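Local coordinates for structural polyprotein, VP1 (PDB 5CDD) that probably serves as a structural capsid protein, being the C-terminal VP1 piece of the polyprotein that builds the virion of Israeli acute paralysis virus, at residues T48-W53 against Q178-A183; I110-M115 against H141-P146; P116-A121 against T159-Y164. All blocks are in the same frame, centred on the assembly; numbering follows the deposited sequence.

Contact 1. Residues T48-W53 against Q178-A183; sequences TITDNW and QIVARA
Ile49 and Thr50 both face Val180 across an antiparallel strand pair, a classic beta bulge in one sheet of the jelly-roll fold shared by picorna-like capsid proteins. Ile49 N donates to Val180 O at 2.8 Å in an almost straight bond, 170° at the hydrogen. Val180 N in turn donates to Thr50 O at 2.9 Å, so two consecutive residues of 48-53 answer a single residue of 178-183. The register slips by one residue again before Trp53. There Trp53 N binds Gln178 O, and the return bond from Gln178 N to Trp53 O is longer, 3.3 Å, its donor standing above the carbonyl plane.

The side chain of Ile49 can be followed outward from the bulge. CB stays close to the backbone and has Val180 O as its neighbour. CG1 lies between the backbone N and the carbonyl carbon (chi1 56°), which brings it to 3.3 Å from Val180 O. From there chi2 (179°) carries CD1 straight on, and it meets Val180 CG1 at 3.7 Å. The other branch, CG2, turns to Arg182 and touches its NE at 3.6 Å and also its CG, the two side chains crossing at about a right angle. Arg182 is extended from CG to NE and is satisfied farther out, with NE salt-bridged to Asp76 and NH2 to Asp71. Leu66 of helix 64-73 also touches Ile49.

Val180 uses its second methyl, CG2, against both Thr50 CG2 and Trp53 CB, and strand 87-98 adds Phe96 beside this cluster. On the other face of the sheet Thr48 and Ile179 lie side by side, pointing the same way, with Thr48 CG2 3.9 Å from Ile179 CG2.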
loop_
_atom_site.group_PDB
_atom_site.type_symbol
_atom_site.label_atom_id
_atom_site.label_comp_id
_atom_site.label_asym_id
_atom_site.label_seq_id
_atom_site.Cartn_x
_atom_site.Cartn_y
_atom_site.Cartn_z
ATOM N N THR A 48 16.414 -18.017 -34.130
ATOM C CA THR A 48 17.339 -17.529 -35.146
ATOM C C THR A 48 16.912 -17.957 -36.541
ATOM O O THR A 48 16.413 -19.066 -36.735
ATOM C CB THR A 48 18.784 -18.027 -34.896
ATOM O OG1 THR A 48 18.828 -19.455 -34.984
ATOM C CG2 THR A 48 19.264 -17.598 -33.521
ATOM N N ILE A 49 17.092 -17.064 -37.509
ATOM C CA ILE A 49 16.751 -17.355 -38.894
ATOM C C ILE A 49 18.024 -17.380 -39.722
ATOM O O ILE A 49 18.019 -17.803 -40.872
ATOM C CB ILE A 49 15.789 -16.301 -39.472
ATOM C CG1 ILE A 49 16.392 -14.898 -39.331
ATOM C CG2 ILE A 49 14.459 -16.388 -38.760
ATOM C CD1 ILE A 49 15.526 -13.778 -39.892
ATOM N N THR A 50 19.114 -16.918 -39.121
ATOM C CA THR A 50 20.418 -16.896 -39.771
ATOM C C THR A 50 21.489 -16.647 -38.721
ATOM O O THR A 50 21.422 -15.673 -37.976
ATOM C CB THR A 50 20.516 -15.791 -40.853
ATOM O OG1 THR A 50 21.804 -15.851 -41.479
ATOM C CG2 THR A 50 20.337 -14.415 -40.241
ATOM N N ASP A 51 22.470 -17.539 -38.648
ATOM C CA ASP A 51 23.541 -17.384 -37.676
ATOM C C ASP A 51 24.598 -16.431 -38.208
ATOM O O ASP A 51 25.610 -16.191 -37.556
ATOM C CB ASP A 51 24.178 -18.741 -37.363
ATOM C CG ASP A 51 23.194 -19.719 -36.742
ATOM O OD1 ASP A 51 22.761 -19.489 -35.591
ATOM O OD2 ASP A 51 22.852 -20.720 -37.409
ATOM N N ASN A 52 24.365 -15.885 -39.397
ATOM C CA ASN A 52 25.332 -14.964 -39.980
ATOM C C ASN A 52 24.774 -14.151 -41.140
ATOM O O ASN A 52 24.637 -14.654 -42.254
ATOM C CB ASN A 52 26.566 -15.735 -40.449
ATOM C CG ASN A 52 27.775 -14.841 -40.625
ATOM O OD1 ASN A 52 28.224 -14.203 -39.675
ATOM N ND2 ASN A 52 28.310 -14.791 -41.839
ATOM N N TRP A 53 24.462 -12.888 -40.879
ATOM C CA TRP A 53 23.932 -12.013 -41.912
ATOM C C TRP A 53 24.998 -10.986 -42.264
ATOM O O TRP A 53 25.256 -10.054 -41.502
ATOM C CB TRP A 53 22.663 -11.318 -41.416
ATOM C CG TRP A 53 21.907 -10.618 -42.502
ATOM C CD1 TRP A 53 21.736 -11.046 -43.788
ATOM C CD2 TRP A 53 21.163 -9.398 -42.384
ATOM N NE1 TRP A 53 20.933 -10.171 -44.478
ATOM C CE2 TRP A 53 20.566 -9.151 -43.642
ATOM C CE3 TRP A 53 20.941 -8.491 -41.339
ATOM C CZ2 TRP A 53 19.759 -8.030 -43.883
ATOM C CZ3 TRP A 53 20.137 -7.377 -41.579
ATOM C CH2 TRP A 53 19.557 -7.159 -42.842
ATOM N N GLN A 178 25.899 -10.272 -38.283
ATOM C CA GLN A 178 25.170 -10.573 -37.058
ATOM C C GLN A 178 24.268 -11.791 -37.124
ATOM O O GLN A 178 23.925 -12.280 -38.202
ATOM C CB GLN A 178 24.318 -9.370 -36.639
ATOM C CG GLN A 178 24.881 -8.020 -37.044
ATOM C CD GLN A 178 24.391 -7.566 -38.407
ATOM O OE1 GLN A 178 24.361 -8.338 -39.365
ATOM N NE2 GLN A 178 24.013 -6.301 -38.499
ATOM N N ILE A 179 23.896 -12.276 -35.944
ATOM C CA ILE A 179 22.992 -13.408 -35.822
ATOM C C ILE A 179 21.614 -12.764 -35.754
ATOM O O ILE A 179 21.358 -11.924 -34.891
ATOM C CB ILE A 179 23.240 -14.198 -34.524
ATOM C CG1 ILE A 179 24.684 -14.708 -34.487
ATOM C CG2 ILE A 179 22.268 -15.358 -34.439
ATOM C CD1 ILE A 179 25.074 -15.369 -33.182
ATOM N N VAL A 180 20.735 -13.142 -36.670
ATOM C CA VAL A 180 19.402 -12.564 -36.695
ATOM C C VAL A 180 18.336 -13.513 -36.160
ATOM O O VAL A 180 18.228 -14.661 -36.595
ATOM C CB VAL A 180 19.018 -12.133 -38.127
ATOM C CG1 VAL A 180 17.687 -11.403 -38.112
ATOM C CG2 VAL A 180 20.106 -11.249 -38.712
ATOM N N ALA A 181 17.557 -13.021 -35.203
ATOM C CA ALA A 181 16.480 -13.794 -34.599
ATOM C C ALA A 181 15.219 -12.943 -34.668
ATOM O O ALA A 181 15.268 -11.739 -34.418
ATOM C CB ALA A 181 16.815 -14.119 -33.155
ATOM N N ARG A 182 14.091 -13.557 -35.011
ATOM C CA ARG A 182 12.844 -12.811 -35.107
ATOM C C ARG A 182 11.673 -13.474 -34.397
ATOM O O ARG A 182 11.778 -14.588 -33.882
ATOM C CB ARG A 182 12.464 -12.593 -36.573
ATOM C CG ARG A 182 12.101 -13.869 -37.305
ATOM C CD ARG A 182 11.551 -13.576 -38.686
ATOM N NE ARG A 182 11.255 -14.806 -39.414
ATOM C CZ ARG A 182 10.745 -14.847 -40.639
ATOM N NH1 ARG A 182 10.466 -13.720 -41.282
ATOM N NH2 ARG A 182 10.517 -16.017 -41.224
ATOM N N ALA A 183 10.554 -12.759 -34.389
ATOM C CA ALA A 183 9.312 -13.208 -33.773
ATOM C C ALA A 183 8.282 -12.141 -34.110
ATOM O O ALA A 183 8.629 -11.097 -34.662
ATOM C CB ALA A 183 9.476 -13.319 -32.263
#

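Contact 2. Residues I110-M115 against H141-P146; sequences IRSFLM and HEVEVP
Ile110 and Ser112 meet His141 in the interior of the jelly-roll sandwich, where a strand of one sheet faces a strand of the other. Strands 110-115 and 141-145 run nearly parallel, 6° apart, with 8.6 Å between their axes at closest approach. Ile110, Ser112, His141 and Val143 point into the gap, Leu114 reaches it with the end of its side chain, and side chains carry the contact.

The aromatic part is a CH-pi interaction. Ile110 CG2 sits 3.8 Å from the centroid of the His141 ring, over one face and shifted toward the rim on the CD2 side. With CG anti to the backbone N (chi1 -172°), the His141 ring is carried toward 110-115 and lies under that methyl. The ring also meets that of His131 on the neighbouring strand 131-133.

Van der Waals contact comes next. Ser112 OG lies in the plane of the same ring, at its edge beside His141 CE1, without a clear hydrogen bond. That same Ser112 OG rests 3.6 Å from Val143 CG2.

The charged side chains of 141-146 set off the other way, with Glu142 pairing with Lys95 and Glu144 with Arg93, both on strand 87-98. Arg111 likewise leaves from the outer face of its own sheet. The sheet of 141-145 continues into a neighbouring polyprotein chain, whose strand pairs in parallel with Val143 and Glu144.

The apolar part closes the far end. Leu114 and Val145 slide past each other in opposite directions, and a single methyl of the leucine does the touching. Leu114 CD2 is 3.7 Å from Val145 CG1, with Pro146 CD a looser neighbour of Leu114 CD2 at 4.3 Å.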
loop_
_atom_site.group_PDB
_atom_site.type_symbol
_atom_site.label_atom_id
_atom_site.label_comp_id
_atom_site.label_asym_id
_atom_site.label_seq_id
_atom_site.Cartn_x
_atom_site.Cartn_y
_atom_site.Cartn_z
ATOM N N ILE A 110 24.238 1.041 -35.217
ATOM C CA ILE A 110 23.197 0.407 -36.017
ATOM C C ILE A 110 21.918 1.237 -36.001
ATOM O O ILE A 110 21.419 1.597 -34.938
ATOM C CB ILE A 110 22.863 -1.001 -35.477
ATOM C CG1 ILE A 110 24.141 -1.837 -35.341
ATOM C CG2 ILE A 110 21.865 -1.680 -36.394
ATOM C CD1 ILE A 110 24.845 -2.126 -36.643
ATOM N N ARG A 111 21.394 1.533 -37.184
ATOM C CA ARG A 111 20.164 2.311 -37.324
ATOM C C ARG A 111 19.109 1.456 -38.018
ATOM O O ARG A 111 19.417 0.712 -38.948
ATOM C CB ARG A 111 20.412 3.564 -38.171
ATOM C CG ARG A 111 21.365 4.586 -37.572
ATOM C CD ARG A 111 20.665 5.481 -36.561
ATOM N NE ARG A 111 19.667 6.372 -37.161
ATOM C CZ ARG A 111 19.945 7.362 -38.007
ATOM N NH1 ARG A 111 21.196 7.604 -38.373
ATOM N NH2 ARG A 111 18.967 8.130 -38.475
ATOM N N SER A 112 17.866 1.556 -37.563
ATOM C CA SER A 112 16.773 0.808 -38.174
ATOM C C SER A 112 15.609 1.761 -38.428
ATOM O O SER A 112 15.274 2.587 -37.580
ATOM C CB SER A 112 16.335 -0.354 -37.274
ATOM O OG SER A 112 15.963 0.096 -35.985
ATOM N N PHE A 113 15.008 1.650 -39.606
ATOM C CA PHE A 113 13.896 2.512 -39.990
ATOM C C PHE A 113 12.718 1.681 -40.475
ATOM O O PHE A 113 12.766 0.452 -40.491
ATOM C CB PHE A 113 14.321 3.441 -41.132
ATOM C CG PHE A 113 15.599 4.184 -40.878
ATOM C CD1 PHE A 113 15.588 5.428 -40.256
ATOM C CD2 PHE A 113 16.818 3.640 -41.267
ATOM C CE1 PHE A 113 16.775 6.122 -40.027
ATOM C CE2 PHE A 113 18.009 4.323 -41.042
ATOM C CZ PHE A 113 17.988 5.567 -40.420
ATOM N N LEU A 114 11.659 2.375 -40.875
ATOM C CA LEU A 114 10.475 1.728 -41.415
ATOM C C LEU A 114 10.511 1.936 -42.920
ATOM O O LEU A 114 11.209 2.821 -43.420
ATOM C CB LEU A 114 9.194 2.358 -40.863
ATOM C CG LEU A 114 8.718 1.999 -39.457
ATOM C CD1 LEU A 114 7.444 2.771 -39.157
ATOM C CD2 LEU A 114 8.465 0.504 -39.358
ATOM N N MET A 115 9.759 1.116 -43.641
ATOM C CA MET A 115 9.685 1.238 -45.085
ATOM C C MET A 115 8.629 0.283 -45.605
ATOM O O MET A 115 8.519 -0.848 -45.140
ATOM C CB MET A 115 11.044 0.947 -45.722
ATOM C CG MET A 115 11.457 -0.499 -45.705
ATOM S SD MET A 115 11.652 -1.038 -47.402
ATOM C CE MET A 115 13.148 -0.159 -47.870
ATOM N N HIS A 141 20.630 -5.430 -31.029
ATOM C CA HIS A 141 19.776 -4.371 -31.556
ATOM C C HIS A 141 18.360 -4.928 -31.664
ATOM O O HIS A 141 18.053 -5.703 -32.571
ATOM C CB HIS A 141 20.293 -3.927 -32.929
ATOM C CG HIS A 141 19.601 -2.722 -33.488
ATOM N ND1 HIS A 141 18.408 -2.797 -34.175
ATOM C CD2 HIS A 141 19.943 -1.412 -33.474
ATOM C CE1 HIS A 141 18.047 -1.587 -34.562
ATOM N NE2 HIS A 141 18.961 -0.728 -34.149
ATOM N N GLU A 142 17.510 -4.538 -30.719
ATOM C CA GLU A 142 16.125 -4.997 -30.673
ATOM C C GLU A 142 15.159 -3.919 -31.152
ATOM O O GLU A 142 15.119 -2.819 -30.600
ATOM C CB GLU A 142 15.783 -5.416 -29.241
ATOM C CG GLU A 142 16.566 -6.628 -28.758
ATOM C CD GLU A 142 16.526 -6.798 -27.251
ATOM O OE1 GLU A 142 17.324 -6.134 -26.558
ATOM O OE2 GLU A 142 15.693 -7.589 -26.756
ATOM N N VAL A 143 14.374 -4.240 -32.175
ATOM C CA VAL A 143 13.426 -3.286 -32.737
ATOM C C VAL A 143 12.106 -3.957 -33.136
ATOM O O VAL A 143 12.077 -5.137 -33.486
ATOM C CB VAL A 143 14.046 -2.577 -33.971
ATOM C CG1 VAL A 143 14.358 -3.595 -35.054
ATOM C CG2 VAL A 143 13.109 -1.502 -34.490
ATOM N N GLU A 144 11.016 -3.198 -33.077
ATOM C CA GLU A 144 9.701 -3.724 -33.421
ATOM C C GLU A 144 9.038 -2.922 -34.534
ATOM O O GLU A 144 9.106 -1.693 -34.553
ATOM C CB GLU A 144 8.791 -3.708 -32.196
ATOM C CG GLU A 144 7.442 -4.359 -32.425
ATOM C CD GLU A 144 6.489 -4.128 -31.274
ATOM O OE1 GLU A 144 6.921 -4.260 -30.108
ATOM O OE2 GLU A 144 5.307 -3.823 -31.535
ATOM N N VAL A 145 8.391 -3.628 -35.454
ATOM C CA VAL A 145 7.704 -2.995 -36.571
ATOM C C VAL A 145 6.197 -3.092 -36.358
ATOM O O VAL A 145 5.627 -4.181 -36.389
ATOM C CB VAL A 145 8.062 -3.684 -37.902
ATOM C CG1 VAL A 145 7.310 -3.033 -39.047
ATOM C CG2 VAL A 145 9.559 -3.605 -38.136
ATOM N N PRO A 146 5.531 -1.950 -36.126
ATOM C CA PRO A 146 4.082 -1.942 -35.909
ATOM C C PRO A 146 3.358 -2.431 -37.155
ATOM O O PRO A 146 3.957 -2.534 -38.226
ATOM C CB PRO A 146 3.780 -0.472 -35.625
ATOM C CG PRO A 146 5.061 0.042 -35.062
ATOM C CD PRO A 146 6.085 -0.598 -35.958
#

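Contact 3. Residues P116-A121 against T159-Y164; sequences PRNYSA and TSDKGY
Tyr119 and Lys162 cross at about a right angle where two loops of the jelly-roll meet; the first of them makes a type II beta turn from Pro116 to Tyr119. Lys162 CE passes 4.0 Å from Tyr119 CE1, obliquely to the ring. Pro116 CB covers the centre of one face of the Tyr119 ring within the turn. Gly163 packs against Tyr119 and Pro116, its CA 3.7 Å from Tyr119 CE1 and also touching Pro116 CB; its positive phi (77°) suits a glycine.

Lys162 starts out away from the turn, but chi2 (67°) bends the chain at CD and the ammonium reaches back. NZ donates to Asn118 O at 3.3 Å, tilted from the carbonyl plane. Asn118 answers from its side chain: ND2 gives a hydrogen bond to Asp161 O at 2.7 Å, with the acceptor out of the amide plane. In addition, Gly163 N donates to Arg117 O at 2.9 Å, so Asp161, Lys162 and Gly163 are each bonded to the turn.

Arg117 and Asp161 cross obliquely with guanidinium and carboxylate planes 85° apart. They do not form an ion pair; Arg117 NE is salt-bridged to Asp165 instead. What touches is the aliphatic shaft, with Arg117 CD 3.9 Å from Asp161 OD2.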
loop_
_atom_site.group_PDB
_atom_site.type_symbol
_atom_site.label_atom_id
_atom_site.label_comp_id
_atom_site.label_asym_id
_atom_site.label_seq_id
_atom_site.Cartn_x
_atom_site.Cartn_y
_atom_site.Cartn_z
ATOM N N PRO A 116 7.817 0.740 -46.566
ATOM C CA PRO A 116 6.755 -0.072 -47.156
ATOM C C PRO A 116 7.284 -1.427 -47.596
ATOM O O PRO A 116 8.323 -1.517 -48.242
ATOM C CB PRO A 116 6.294 0.780 -48.327
ATOM C CG PRO A 116 6.490 2.179 -47.814
ATOM C CD PRO A 116 7.859 2.077 -47.183
ATOM N N ARG A 117 6.561 -2.479 -47.241
ATOM C CA ARG A 117 6.969 -3.827 -47.592
ATOM C C ARG A 117 7.221 -3.966 -49.087
ATOM O O ARG A 117 6.409 -3.548 -49.910
ATOM C CB ARG A 117 5.904 -4.826 -47.145
ATOM C CG ARG A 117 6.301 -6.276 -47.320
ATOM C CD ARG A 117 5.345 -7.176 -46.568
ATOM N NE ARG A 117 5.421 -6.942 -45.132
ATOM C CZ ARG A 117 6.498 -7.195 -44.397
ATOM N NH1 ARG A 117 7.586 -7.693 -44.968
ATOM N NH2 ARG A 117 6.493 -6.948 -43.094
ATOM N N ASN A 118 8.370 -4.546 -49.421
ATOM C CA ASN A 118 8.783 -4.779 -50.799
ATOM C C ASN A 118 9.221 -3.551 -51.584
ATOM O O ASN A 118 9.250 -3.574 -52.813
ATOM C CB ASN A 118 7.688 -5.519 -51.562
ATOM C CG ASN A 118 7.436 -6.904 -51.007
ATOM O OD1 ASN A 118 8.359 -7.708 -50.862
ATOM N ND2 ASN A 118 6.181 -7.192 -50.690
ATOM N N TYR A 119 9.553 -2.481 -50.874
ATOM C CA TYR A 119 10.046 -1.264 -51.508
ATOM C C TYR A 119 11.561 -1.422 -51.501
ATOM O O TYR A 119 12.097 -2.214 -50.724
ATOM C CB TYR A 119 9.674 -0.033 -50.679
ATOM C CG TYR A 119 8.451 0.726 -51.145
ATOM C CD1 TYR A 119 7.263 0.064 -51.460
ATOM C CD2 TYR A 119 8.465 2.121 -51.211
ATOM C CE1 TYR A 119 6.115 0.777 -51.826
ATOM C CE2 TYR A 119 7.327 2.842 -51.574
ATOM C CZ TYR A 119 6.157 2.166 -51.879
ATOM O OH TYR A 119 5.030 2.885 -52.221
ATOM N N SER A 120 12.258 -0.693 -52.364
ATOM C CA SER A 120 13.713 -0.780 -52.384
ATOM C C SER A 120 14.279 0.411 -51.621
ATOM O O SER A 120 13.700 1.495 -51.623
ATOM C CB SER A 120 14.241 -0.800 -53.820
ATOM O OG SER A 120 13.808 0.334 -54.544
ATOM N N ALA A 121 15.409 0.201 -50.959
ATOM C CA ALA A 121 16.043 1.247 -50.168
ATOM C C ALA A 121 16.165 2.588 -50.883
ATOM O O ALA A 121 16.159 3.641 -50.246
ATOM C CB ALA A 121 17.418 0.780 -49.711
ATOM N N THR A 159 2.062 -12.290 -53.788
ATOM C CA THR A 159 2.862 -11.831 -54.914
ATOM C C THR A 159 2.432 -10.440 -55.377
ATOM O O THR A 159 2.990 -9.897 -56.330
ATOM C CB THR A 159 2.753 -12.810 -56.105
ATOM O OG1 THR A 159 1.391 -12.883 -56.545
ATOM C CG2 THR A 159 3.220 -14.199 -55.695
ATOM N N SER A 160 1.449 -9.861 -54.692
ATOM C CA SER A 160 0.945 -8.540 -55.058
ATOM C C SER A 160 1.150 -7.463 -53.993
ATOM O O SER A 160 0.893 -6.285 -54.245
ATOM C CB SER A 160 -0.545 -8.626 -55.402
ATOM O OG SER A 160 -1.315 -9.007 -54.273
ATOM N N ASP A 161 1.610 -7.860 -52.809
ATOM C CA ASP A 161 1.835 -6.898 -51.732
ATOM C C ASP A 161 2.933 -5.914 -52.116
ATOM O O ASP A 161 4.117 -6.250 -52.094
ATOM C CB ASP A 161 2.242 -7.612 -50.440
ATOM C CG ASP A 161 2.288 -6.672 -49.239
ATOM O OD1 ASP A 161 2.793 -5.536 -49.369
ATOM O OD2 ASP A 161 1.826 -7.079 -48.155
ATOM N N LYS A 162 2.538 -4.698 -52.471
ATOM C CA LYS A 162 3.506 -3.677 -52.838
ATOM C C LYS A 162 3.299 -2.430 -51.998
ATOM O O LYS A 162 2.643 -1.481 -52.426
ATOM C CB LYS A 162 3.383 -3.322 -54.320
ATOM C CG LYS A 162 4.304 -2.187 -54.770
ATOM C CD LYS A 162 5.778 -2.569 -54.720
ATOM C CE LYS A 162 6.652 -1.394 -55.136
ATOM N NZ LYS A 162 8.085 -1.767 -55.261
ATOM N N GLY A 163 3.860 -2.443 -50.795
ATOM C CA GLY A 163 3.735 -1.303 -49.909
ATOM C C GLY A 163 2.387 -1.212 -49.226
ATOM O O GLY A 163 1.929 -0.114 -48.920
ATOM N N TYR A 164 1.745 -2.353 -48.988
ATOM C CA TYR A 164 0.443 -2.362 -48.323
ATOM C C TYR A 164 0.612 -2.169 -46.821
ATOM O O TYR A 164 -0.192 -1.497 -46.173
ATOM C CB TYR A 164 -0.299 -3.676 -48.585
ATOM C CG TYR A 164 -0.711 -3.876 -50.028
ATOM C CD1 TYR A 164 -1.074 -2.789 -50.826
ATOM C CD2 TYR A 164 -0.769 -5.154 -50.589
ATOM C CE1 TYR A 164 -1.483 -2.966 -52.148
ATOM C CE2 TYR A 164 -1.179 -5.345 -51.912
ATOM C CZ TYR A 164 -1.533 -4.246 -52.685
ATOM O OH TYR A 164 -1.936 -4.425 -53.992
#

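The three contacts hold different parts of one jelly-roll domain. Contact 1 pairs strands within one sheet, contact 2 joins that sheet to the facing one, and contact 3 joins two loops beyond the end of strand 110-116. Contacts 1 and 2 share the larger sheet; their centres are about 15 Å apart and their nearest atoms about 5 Å. Contacts 2 and 3 adjoin directly, because Met115 runs into Pro116, and their segments alternate along the chain; Met115 CE also packs 3.8 Å from Ala121 N. Contacts 1 and 3 lie farthest apart, about 22 Å between centres. Between subunits, not within this chain, Arg111 makes a long, weak ion pair with Asp51 of another copy of VP1.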